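Local coordinates for protein CDA peptide synthetase I (Streptomyces coelicolor, PDB 5DU9) that forms a condensation domain of a peptide synthetase, with the fold shared by the CoA-dependent acyltransferase clan, at residues I395-T398 / G404-V407; N365-I370 / G380-I385; E254-A259 / A268-A273; T391-V396 / Q419-L424. The protein carries 1 engineered substitution. One frame throughout, in Å; residues are numbered along the deposited sequence.

Contact 1: I395-T398 / G404-V407; sequences IVLT and GLRV
Thr398 and Arg406 form a hydrogen-bonded pair of an antiparallel beta hairpin, the strand segments 395-398 and 404-407 running at 152° to each other with axes 4.8 Å apart. Both bonds of the pair are short and nearly straight: Thr398 N reaches Arg406 O at 3.0 Å, and Arg406 N returns to Thr398 O at 2.9 Å. Thr398 O also receives Leu405 CA at 3.3 Å, a CA-H...O contact. Next along, Leu397 and Val407 make a non-hydrogen-bonded pair whose side chains lie side by side, Leu397 CG against Val407 CG2 at 4.1 Å; their branched apolar groups suit this buried face, where Leu397 meets Trp267 and Val271 of helix 267-283. Leu397 CD2 leans obliquely onto Leu405 CD1, while Leu405 CD2 rests near the carbonyl of Thr398. At Gly404 a phi of 100° would jam a beta carbon against the preceding carbonyl, hence the residue without one. Thr398 and the exposed Arg406 share the other face; the end of Arg406 leads away from strand 395-398, its NE hydrogen-bonding Ser245 OG of adjoining strand 242-248. Chi1 of 64° sets Thr398 OG1 between its own N and carbonyl carbon, bringing it to 3.4 Å from Arg406 CB.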
loop_
_atom_site.group_PDB
_atom_site.type_symbol
_atom_site.label_atom_id
_atom_site.label_comp_id
_atom_site.label_asym_id
_atom_site.label_seq_id
_atom_site.Cartn_x
_atom_site.Cartn_y
_atom_site.Cartn_z
ATOM N N ILE A 395 -7.845 -5.231 -1.876
ATOM C CA ILE A 395 -8.876 -4.247 -1.590
ATOM C C ILE A 395 -8.214 -3.105 -0.837
ATOM O O ILE A 395 -7.767 -3.279 0.289
ATOM C CB ILE A 395 -10.026 -4.842 -0.763
ATOM C CG1 ILE A 395 -10.691 -5.973 -1.551
ATOM C CG2 ILE A 395 -11.041 -3.761 -0.411
ATOM C CD1 ILE A 395 -11.724 -6.752 -0.775
ATOM N N VAL A 396 -8.147 -1.942 -1.475
ATOM C CA VAL A 396 -7.419 -0.804 -0.935
ATOM C C VAL A 396 -8.393 0.325 -0.636
ATOM O O VAL A 396 -9.187 0.712 -1.494
ATOM C CB VAL A 396 -6.338 -0.317 -1.922
ATOM C CG1 VAL A 396 -5.495 0.788 -1.298
ATOM C CG2 VAL A 396 -5.457 -1.482 -2.365
ATOM N N LEU A 397 -8.342 0.835 0.590
ATOM C CA LEU A 397 -9.156 1.978 0.982
ATOM C C LEU A 397 -8.271 3.150 1.346
ATOM O O LEU A 397 -7.274 2.987 2.046
ATOM C CB LEU A 397 -10.054 1.646 2.170
ATOM C CG LEU A 397 -11.357 0.916 1.871
ATOM C CD1 LEU A 397 -11.097 -0.503 1.423
ATOM C CD2 LEU A 397 -12.242 0.935 3.098
ATOM N N THR A 398 -8.644 4.326 0.853
ATOM C CA THR A 398 -8.028 5.574 1.274
ATOM C C THR A 398 -9.132 6.522 1.704
ATOM O O THR A 398 -10.202 6.544 1.106
ATOM C CB THR A 398 -7.193 6.219 0.154
ATOM O OG1 THR A 398 -8.044 6.581 -0.937
ATOM C CG2 THR A 398 -6.138 5.256 -0.335
ATOM N N GLY A 404 -14.987 10.543 3.614
ATOM C CA GLY A 404 -15.304 9.780 2.420
ATOM C C GLY A 404 -14.157 8.860 2.059
ATOM O O GLY A 404 -13.038 9.033 2.546
ATOM N N LEU A 405 -14.435 7.890 1.194
ATOM C CA LEU A 405 -13.469 6.849 0.865
ATOM C C LEU A 405 -13.290 6.682 -0.633
ATOM O O LEU A 405 -14.208 6.916 -1.413
ATOM C CB LEU A 405 -13.909 5.509 1.458
ATOM C CG LEU A 405 -13.934 5.407 2.980
ATOM C CD1 LEU A 405 -14.715 4.175 3.423
ATOM C CD2 LEU A 405 -12.524 5.367 3.539
ATOM N N ARG A 406 -12.089 6.274 -1.017
ATOM C CA ARG A 406 -11.868 5.697 -2.330
ATOM C C ARG A 406 -11.576 4.225 -2.117
ATOM O O ARG A 406 -10.668 3.873 -1.366
ATOM C CB ARG A 406 -10.719 6.389 -3.066
ATOM C CG ARG A 406 -10.737 6.163 -4.570
ATOM C CD ARG A 406 -11.158 7.420 -5.318
ATOM N NE ARG A 406 -11.728 7.119 -6.631
ATOM C CZ ARG A 406 -12.656 7.853 -7.238
ATOM N NH1 ARG A 406 -13.141 8.945 -6.658
ATOM N NH2 ARG A 406 -13.110 7.493 -8.431
ATOM N N VAL A 407 -12.371 3.374 -2.758
ATOM C CA VAL A 407 -12.202 1.932 -2.657
ATOM C C VAL A 407 -11.660 1.412 -3.976
ATOM O O VAL A 407 -12.314 1.532 -5.010
ATOM C CB VAL A 407 -13.529 1.223 -2.328
ATOM C CG1 VAL A 407 -13.328 -0.285 -2.219
ATOM C CG2 VAL A 407 -14.131 1.785 -1.045
#

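Contact 2: N365-I370 / G380-I385; sequences NVMPYI and GLMRSI
Met367 and Ile370 meet Met382 through methyl groups and a sulfur, with no ring, amide or other flat group between the segments, so the contact has neither faces nor edges. It bridges two sheets. Residues 365-370 run out of the edge strand 363-366 of the four-stranded sheet, whereas 380-385 lie mainly on strand 379-384, which pairs with strand 33-40 in the six-stranded sheet; this is consistent with the crossover from the C-terminal to the N-terminal half known in condensation domains. Met382 provides the reach. Its CG stands anti to the backbone N (chi1 -177°) and the chain stays extended beyond it, carrying the sulfur away from the strand, with Ser36 and Leu38 of strand 33-40 also touching the side chain. Flexible, unbranched methionines suit a meeting of two separate sheets, since they can adapt to a partner without needing directional bonds. Met367 is modelled in two conformers; in the one described its chain bends at chi3 and crosses Met382 at about a right angle, methyl to methyl, a touch that remains doubtful. Ile370 stretches out too and comes in at about a right angle, its CD1 lying 4.2 Å from Met382 CB and 3.8 Å from Met382 SD.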
loop_
_atom_site.group_PDB
_atom_site.type_symbol
_atom_site.label_atom_id
_atom_site.label_comp_id
_atom_site.label_asym_id
_atom_site.label_seq_id
_atom_site.Cartn_x
_atom_site.Cartn_y
_atom_site.Cartn_z
ATOM N N ASN A 365 -6.355 -3.659 2.684
ATOM C CA ASN A 365 -5.432 -2.584 3.002
ATOM C C ASN A 365 -6.191 -1.294 3.271
ATOM O O ASN A 365 -6.477 -0.529 2.346
ATOM C CB ASN A 365 -4.443 -2.402 1.844
ATOM C CG ASN A 365 -3.411 -1.327 2.107
ATOM O OD1 ASN A 365 -3.310 -0.797 3.210
ATOM N ND2 ASN A 365 -2.625 -1.010 1.084
ATOM N N VAL A 366 -6.537 -1.074 4.536
ATOM C CA VAL A 366 -7.168 0.165 4.959
ATOM C C VAL A 366 -6.031 1.110 5.291
ATOM O O VAL A 366 -5.403 0.993 6.343
ATOM C CB VAL A 366 -8.094 -0.036 6.166
ATOM C CG1 VAL A 366 -8.803 1.273 6.514
ATOM C CG2 VAL A 366 -9.111 -1.129 5.884
ATOM N N MET A 367 -5.743 2.034 4.382
ATOM C CA MET A 367 -4.577 2.887 4.553
ATOM C C MET A 367 -4.772 3.817 5.741
ATOM O O MET A 367 -5.882 4.299 5.991
ATOM C CB MET A 367 -4.291 3.687 3.285
ATOM C CG MET A 367 -3.758 2.827 2.150
ATOM S SD MET A 367 -3.020 3.780 0.809
ATOM C CE MET A 367 -1.476 4.294 1.560
ATOM N N PRO A 368 -3.691 4.059 6.491
ATOM C CA PRO A 368 -3.770 4.924 7.665
ATOM C C PRO A 368 -4.071 6.347 7.246
ATOM O O PRO A 368 -3.883 6.713 6.082
ATOM C CB PRO A 368 -2.379 4.796 8.291
ATOM C CG PRO A 368 -1.486 4.460 7.158
ATOM C CD PRO A 368 -2.308 3.617 6.225
ATOM N N TYR A 369 -4.548 7.146 8.187
ATOM C CA TYR A 369 -4.896 8.514 7.883
ATOM C C TYR A 369 -3.674 9.283 7.412
ATOM O O TYR A 369 -2.583 9.146 7.969
ATOM C CB TYR A 369 -5.503 9.197 9.100
ATOM C CG TYR A 369 -5.796 10.652 8.856
ATOM C CD1 TYR A 369 -6.846 11.039 8.031
ATOM C CD2 TYR A 369 -5.019 11.648 9.441
ATOM C CE1 TYR A 369 -7.118 12.370 7.805
ATOM C CE2 TYR A 369 -5.286 12.979 9.220
ATOM C CZ TYR A 369 -6.335 13.337 8.396
ATOM O OH TYR A 369 -6.611 14.664 8.172
ATOM N N ILE A 370 -3.868 10.069 6.361
ATOM C CA ILE A 370 -2.856 11.001 5.905
ATOM C C ILE A 370 -3.496 12.380 5.822
ATOM O O ILE A 370 -4.530 12.560 5.179
ATOM C CB ILE A 370 -2.257 10.574 4.538
ATOM C CG1 ILE A 370 -1.295 11.644 4.018
ATOM C CG2 ILE A 370 -3.362 10.276 3.525
ATOM C CD1 ILE A 370 -0.602 11.269 2.725
ATOM N N GLY A 380 -3.213 18.823 -1.309
ATOM C CA GLY A 380 -3.146 17.568 -2.039
ATOM C C GLY A 380 -3.754 16.400 -1.289
ATOM O O GLY A 380 -3.381 16.115 -0.148
ATOM N N LEU A 381 -4.691 15.716 -1.942
ATOM C CA LEU A 381 -5.321 14.522 -1.388
ATOM C C LEU A 381 -4.788 13.276 -2.085
ATOM O O LEU A 381 -4.849 13.162 -3.306
ATOM C CB LEU A 381 -6.841 14.600 -1.534
ATOM C CG LEU A 381 -7.516 15.802 -0.870
ATOM C CD1 LEU A 381 -9.018 15.761 -1.102
ATOM C CD2 LEU A 381 -7.207 15.852 0.622
ATOM N N MET A 382 -4.265 12.342 -1.301
ATOM C CA MET A 382 -3.617 11.164 -1.865
ATOM C C MET A 382 -4.641 10.146 -2.350
ATOM O O MET A 382 -5.674 9.940 -1.713
ATOM C CB MET A 382 -2.693 10.522 -0.827
ATOM C CG MET A 382 -1.915 9.314 -1.341
ATOM S SD MET A 382 -0.646 8.787 -0.169
ATOM C CE MET A 382 -0.265 7.154 -0.799
ATOM N N ARG A 383 -4.360 9.523 -3.489
ATOM C CA ARG A 383 -5.117 8.350 -3.898
ATOM C C ARG A 383 -4.184 7.315 -4.506
ATOM O O ARG A 383 -3.164 7.639 -5.122
ATOM C CB ARG A 383 -6.250 8.713 -4.868
ATOM C CG ARG A 383 -5.873 8.964 -6.320
ATOM C CD ARG A 383 -7.136 8.954 -7.178
ATOM N NE ARG A 383 -6.927 9.492 -8.523
ATOM C CZ ARG A 383 -6.790 8.761 -9.630
ATOM N NH1 ARG A 383 -6.836 7.434 -9.587
ATOM N NH2 ARG A 383 -6.608 9.368 -10.795
ATOM N N SER A 384 -4.547 6.059 -4.301
ATOM C CA SER A 384 -3.740 4.937 -4.747
ATOM C C SER A 384 -3.899 4.731 -6.249
ATOM O O SER A 384 -4.982 4.932 -6.799
ATOM C CB SER A 384 -4.143 3.675 -3.979
ATOM O OG SER A 384 -3.349 2.566 -4.356
ATOM N N ILE A 385 -2.811 4.353 -6.915
ATOM C CA ILE A 385 -2.859 4.010 -8.336
ATOM C C ILE A 385 -2.689 2.505 -8.490
ATOM O O ILE A 385 -3.450 1.857 -9.207
ATOM C CB ILE A 385 -1.773 4.759 -9.147
ATOM C CG1 ILE A 385 -2.045 6.268 -9.146
ATOM C CG2 ILE A 385 -1.701 4.241 -10.581
ATOM C CD1 ILE A 385 -3.358 6.685 -9.802
#

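Contact 3: E254-A259 / A268-A273; sequences EVLGRA and ARVVIA
Leu256 and Ala259 of helix 254-259 pack on Val270 and Val271 of helix 268-273, all four buried, and every touch across the pair is between apolar side chains. Leu256 divides its two methyls: CD2 meets Val270 CG1 at 4.2 Å, while CD1 approaches Val271 CG2 at 4.4 Å. One turn further, Ala259 CB lies 4.1 Å from the same Val270 CG1. That methyl, placed anti to the backbone N (chi1 174°), thus touches both Leu256 and Ala259. The residue types fit the spacing: a branched leucine can span two neighbouring valines, and the small alanine lets Val270 come close to the first helix. Outside the pair, Leu256 and Ala259 also touch Ala436 of helix 418-437, and Val271 touches Val366 of the four-stranded sheet, so the interface continues into the core. Backbone hydrogen bonds such as Ala259 N to Val255 O and Ile272 N to Ala268 O run within each helix, and the surfaces meet through hydrocarbon; Ala259 O also accepts Thr263 OG1 near the helix end. The short segments have axes 9.4 Å apart with directions at 102°, and only a brief turn separates helices 250-263 and 267-283: two consecutive helices packed nearly crosswise, as in an alpha-alpha corner.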
loop_
_atom_site.group_PDB
_atom_site.type_symbol
_atom_site.label_atom_id
_atom_site.label_comp_id
_atom_site.label_asym_id
_atom_site.label_seq_id
_atom_site.Cartn_x
_atom_site.Cartn_y
_atom_site.Cartn_z
ATOM N N GLU A 254 -20.058 7.454 6.403
ATOM C CA GLU A 254 -20.207 7.814 7.813
ATOM C C GLU A 254 -20.708 6.649 8.664
ATOM O O GLU A 254 -20.361 6.541 9.840
ATOM C CB GLU A 254 -21.161 9.004 7.960
ATOM C CG GLU A 254 -20.503 10.348 7.685
ATOM C CD GLU A 254 -21.505 11.483 7.538
ATOM O OE1 GLU A 254 -22.728 11.237 7.649
ATOM O OE2 GLU A 254 -21.063 12.630 7.310
ATOM N N VAL A 255 -21.519 5.777 8.068
ATOM C CA VAL A 255 -22.079 4.644 8.800
ATOM C C VAL A 255 -20.979 3.730 9.353
ATOM O O VAL A 255 -21.164 3.096 10.390
ATOM C CB VAL A 255 -23.048 3.829 7.909
ATOM C CG1 VAL A 255 -22.306 3.164 6.760
ATOM C CG2 VAL A 255 -23.811 2.801 8.737
ATOM N N LEU A 256 -19.832 3.679 8.677
ATOM C CA LEU A 256 -18.706 2.883 9.155
ATOM C C LEU A 256 -18.177 3.434 10.473
ATOM O O LEU A 256 -17.790 2.679 11.366
ATOM C CB LEU A 256 -17.584 2.854 8.116
ATOM C CG LEU A 256 -17.881 2.112 6.815
ATOM C CD1 LEU A 256 -16.751 2.333 5.826
ATOM C CD2 LEU A 256 -18.083 0.627 7.070
ATOM N N GLY A 257 -18.165 4.758 10.586
ATOM C CA GLY A 257 -17.770 5.416 11.817
ATOM C C GLY A 257 -18.744 5.140 12.947
ATOM O O GLY A 257 -18.336 4.968 14.091
ATOM N N ARG A 258 -20.033 5.096 12.628
ATOM C CA ARG A 258 -21.047 4.818 13.636
ATOM C C ARG A 258 -20.944 3.373 14.112
ATOM O O ARG A 258 -21.133 3.089 15.298
ATOM C CB ARG A 258 -22.446 5.115 13.091
ATOM C CG ARG A 258 -22.695 6.598 12.863
ATOM C CD ARG A 258 -24.174 6.914 12.692
ATOM N NE ARG A 258 -24.757 6.289 11.505
ATOM C CZ ARG A 258 -24.740 6.819 10.284
ATOM N NH1 ARG A 258 -24.145 7.986 10.061
ATOM N NH2 ARG A 258 -25.312 6.173 9.277
ATOM N N ALA A 259 -20.626 2.458 13.198
ATOM C CA ALA A 259 -20.441 1.062 13.587
ATOM C C ALA A 259 -19.214 0.925 14.478
ATOM O O ALA A 259 -19.211 0.154 15.429
ATOM C CB ALA A 259 -20.309 0.173 12.360
ATOM N N ALA A 268 -11.223 0.439 10.731
ATOM C CA ALA A 268 -10.529 -0.482 9.824
ATOM C C ALA A 268 -10.864 -1.929 10.181
ATOM O O ALA A 268 -10.946 -2.796 9.305
ATOM C CB ALA A 268 -9.021 -0.255 9.873
ATOM N N ARG A 269 -11.066 -2.190 11.470
ATOM C CA ARG A 269 -11.473 -3.521 11.924
ATOM C C ARG A 269 -12.884 -3.840 11.437
ATOM O O ARG A 269 -13.196 -4.987 11.106
ATOM C CB ARG A 269 -11.413 -3.628 13.451
ATOM C CG ARG A 269 -10.027 -3.390 14.046
ATOM C CD ARG A 269 -9.071 -4.507 13.667
ATOM N NE ARG A 269 -7.724 -4.291 14.199
ATOM C CZ ARG A 269 -7.317 -4.668 15.407
ATOM N NH1 ARG A 269 -8.149 -5.263 16.251
ATOM N NH2 ARG A 269 -6.068 -4.423 15.783
ATOM N N VAL A 270 -13.739 -2.824 11.406
ATOM C CA VAL A 270 -15.096 -2.986 10.894
ATOM C C VAL A 270 -15.040 -3.365 9.415
ATOM O O VAL A 270 -15.783 -4.227 8.952
ATOM C CB VAL A 270 -15.933 -1.700 11.086
ATOM C CG1 VAL A 270 -17.308 -1.829 10.428
ATOM C CG2 VAL A 270 -16.082 -1.386 12.570
ATOM N N VAL A 271 -14.149 -2.725 8.668
ATOM C CA VAL A 271 -14.002 -3.040 7.251
ATOM C C VAL A 271 -13.494 -4.469 7.054
ATOM O O VAL A 271 -14.013 -5.206 6.217
ATOM C CB VAL A 271 -13.056 -2.037 6.562
ATOM C CG1 VAL A 271 -12.753 -2.449 5.127
ATOM C CG2 VAL A 271 -13.672 -0.652 6.583
ATOM N N ILE A 272 -12.477 -4.858 7.815
ATOM C CA ILE A 272 -11.951 -6.213 7.719
ATOM C C ILE A 272 -13.055 -7.225 8.034
ATOM O O ILE A 272 -13.219 -8.216 7.321
ATOM C CB ILE A 272 -10.745 -6.410 8.666
ATOM C CG1 ILE A 272 -9.557 -5.597 8.160
ATOM C CG2 ILE A 272 -10.345 -7.874 8.748
ATOM C CD1 ILE A 272 -8.438 -5.425 9.178
ATOM N N ALA A 273 -13.818 -6.971 9.092
ATOM C CA ALA A 273 -14.945 -7.838 9.430
ATOM C C ALA A 273 -15.957 -7.891 8.286
ATOM O O ALA A 273 -16.532 -8.943 8.000
ATOM C CB ALA A 273 -15.617 -7.360 10.711
#

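Contact 4: T391-V396 / Q419-L424; sequences TDLNIV and QDLTVL
Leu393 turns its CG anti to the backbone N (chi1 -180°), which carries the fork toward helix 419-424; chi2 of 70° then sets the two methyls. Leu421 answers with CG anti to its own carbonyl carbon (chi1 -69°), a torsion that swings its end closer to the strand than its first bond would suggest. The two side chains slide past each other in opposite directions, and Leu393 CD1 comes to 3.8 Å from Leu421 CD2. Leu424, three residues on and therefore on the same side of the helix, brings its CD2 to 4.3 Å from Leu393 CD2. One forked side chain thereby serves two helix residues, which suits leucine to this position. Phe409 of the adjoining strand 404-411 touches both Leu393 and Leu424 and widens the apolar patch. Polar neighbours are directed to other partners: Asp392 OD1 bonds to Tyr416 OH and Ser229 OG, Asn394 ND2 to Glu410 OE1, and Asp420 OD2 to the N of Gly417, just ahead of helix 418-437. The chemistry between the segments is therefore methyl against methyl, which implies that these two segments meet by modest hydrophobic burial rather than by directional bonds.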
loop_
_atom_site.group_PDB
_atom_site.type_symbol
_atom_site.label_atom_id
_atom_site.label_comp_id
_atom_site.label_asym_id
_atom_site.label_seq_id
_atom_site.Cartn_x
_atom_site.Cartn_y
_atom_site.Cartn_z
ATOM N N THR A 391 -1.914 -12.238 -6.768
ATOM C CA THR A 391 -2.332 -13.510 -7.338
ATOM C C THR A 391 -3.853 -13.584 -7.452
ATOM O O THR A 391 -4.395 -14.460 -8.126
ATOM C CB THR A 391 -1.843 -14.694 -6.487
ATOM O OG1 THR A 391 -2.343 -14.566 -5.150
ATOM C CG2 THR A 391 -0.325 -14.741 -6.451
ATOM N N ASP A 392 -4.537 -12.657 -6.792
ATOM C CA ASP A 392 -5.992 -12.690 -6.730
ATOM C C ASP A 392 -6.556 -11.270 -6.648
ATOM O O ASP A 392 -6.866 -10.665 -7.674
ATOM C CB ASP A 392 -6.437 -13.541 -5.532
ATOM C CG ASP A 392 -7.917 -13.407 -5.222
ATOM O OD1 ASP A 392 -8.726 -13.398 -6.167
ATOM O OD2 ASP A 392 -8.268 -13.306 -4.027
ATOM N N LEU A 393 -6.667 -10.737 -5.438
ATOM C CA LEU A 393 -7.338 -9.456 -5.225
ATOM C C LEU A 393 -6.741 -8.657 -4.073
ATOM O O LEU A 393 -6.506 -9.200 -2.992
ATOM C CB LEU A 393 -8.832 -9.693 -4.960
ATOM C CG LEU A 393 -9.721 -8.469 -4.720
ATOM C CD1 LEU A 393 -9.908 -7.669 -5.997
ATOM C CD2 LEU A 393 -11.066 -8.909 -4.155
ATOM N N ASN A 394 -6.495 -7.369 -4.309
ATOM C CA ASN A 394 -6.247 -6.417 -3.230
ATOM C C ASN A 394 -7.448 -5.509 -3.111
ATOM O O ASN A 394 -7.991 -5.060 -4.122
ATOM C CB ASN A 394 -5.008 -5.541 -3.467
ATOM C CG ASN A 394 -3.777 -6.328 -3.833
ATOM O OD1 ASN A 394 -3.501 -7.384 -3.263
ATOM N ND2 ASN A 394 -3.005 -5.798 -4.781
ATOM N N ILE A 395 -7.845 -5.231 -1.876
ATOM C CA ILE A 395 -8.876 -4.247 -1.590
ATOM C C ILE A 395 -8.214 -3.105 -0.837
ATOM O O ILE A 395 -7.767 -3.279 0.289
ATOM C CB ILE A 395 -10.026 -4.842 -0.763
ATOM C CG1 ILE A 395 -10.691 -5.973 -1.551
ATOM C CG2 ILE A 395 -11.041 -3.761 -0.411
ATOM C CD1 ILE A 395 -11.724 -6.752 -0.775
ATOM N N VAL A 396 -8.147 -1.942 -1.475
ATOM C CA VAL A 396 -7.419 -0.804 -0.935
ATOM C C VAL A 396 -8.393 0.325 -0.636
ATOM O O VAL A 396 -9.187 0.712 -1.494
ATOM C CB VAL A 396 -6.338 -0.317 -1.922
ATOM C CG1 VAL A 396 -5.495 0.788 -1.298
ATOM C CG2 VAL A 396 -5.457 -1.482 -2.365
ATOM N N GLN A 419 -14.779 -5.103 -15.738
ATOM C CA GLN A 419 -16.207 -5.094 -15.431
ATOM C C GLN A 419 -16.518 -5.963 -14.214
ATOM O O GLN A 419 -17.341 -5.595 -13.376
ATOM C CB GLN A 419 -17.019 -5.573 -16.639
ATOM N N ASP A 420 -15.859 -7.113 -14.119
ATOM C CA ASP A 420 -16.037 -8.006 -12.976
ATOM C C ASP A 420 -15.704 -7.302 -11.666
ATOM O O ASP A 420 -16.420 -7.441 -10.671
ATOM C CB ASP A 420 -15.159 -9.249 -13.110
ATOM C CG ASP A 420 -15.432 -10.027 -14.378
ATOM O OD1 ASP A 420 -16.572 -9.970 -14.885
ATOM O OD2 ASP A 420 -14.500 -10.701 -14.862
ATOM N N LEU A 421 -14.606 -6.553 -11.667
ATOM C CA LEU A 421 -14.159 -5.865 -10.462
ATOM C C LEU A 421 -15.139 -4.765 -10.083
ATOM O O LEU A 421 -15.416 -4.556 -8.905
ATOM C CB LEU A 421 -12.753 -5.286 -10.659
ATOM C CG LEU A 421 -11.632 -6.324 -10.777
ATOM C CD1 LEU A 421 -10.355 -5.683 -11.298
ATOM C CD2 LEU A 421 -11.377 -6.997 -9.435
ATOM N N THR A 422 -15.672 -4.073 -11.086
ATOM C CA THR A 422 -16.657 -3.022 -10.854
ATOM C C THR A 422 -17.905 -3.600 -10.189
ATOM O O THR A 422 -18.406 -3.055 -9.209
ATOM C CB THR A 422 -17.037 -2.313 -12.173
ATOM O OG1 THR A 422 -15.902 -1.588 -12.662
ATOM C CG2 THR A 422 -18.197 -1.338 -11.973
ATOM N N VAL A 423 -18.393 -4.715 -10.720
ATOM C CA VAL A 423 -19.571 -5.376 -10.167
ATOM C C VAL A 423 -19.323 -5.850 -8.735
ATOM O O VAL A 423 -20.142 -5.619 -7.846
ATOM C CB VAL A 423 -19.994 -6.569 -11.045
ATOM C CG1 VAL A 423 -21.123 -7.346 -10.403
ATOM C CG2 VAL A 423 -20.434 -6.072 -12.402
ATOM N N LEU A 424 -18.193 -6.513 -8.519
ATOM C CA LEU A 424 -17.846 -7.060 -7.211
ATOM C C LEU A 424 -17.719 -5.972 -6.152
ATOM O O LEU A 424 -18.185 -6.110 -5.018
ATOM C CB LEU A 424 -16.531 -7.829 -7.309
ATOM C CG LEU A 424 -16.197 -8.778 -6.165
ATOM C CD1 LEU A 424 -17.145 -9.961 -6.168
ATOM C CD2 LEU A 424 -14.759 -9.240 -6.291
#

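Overall arrangement
From the N terminus, contact 3 closes first, packing helix 250-263 crosswise on helix 267-283. Contact 2 follows in series, closing the loop between 365-370 and 380-385 and tying the sheet of strand 363-366 to that of strand 33-40. The chain then returns to the first of these sheets, where contact 1 closes a hairpin with a five-residue connection inside the longer loop that contact 4 completes with helix 418-437; these two nest and share Ile395 and Val396, and no loops cross. Sheet pairing joins contacts 1 and 2, with Asn365 N 2.8 Å from Ile395 O. Contact 3 packs against both through Leu256 with Leu405 and Val271 with Val366, whereas contacts 3 and 4 do not touch.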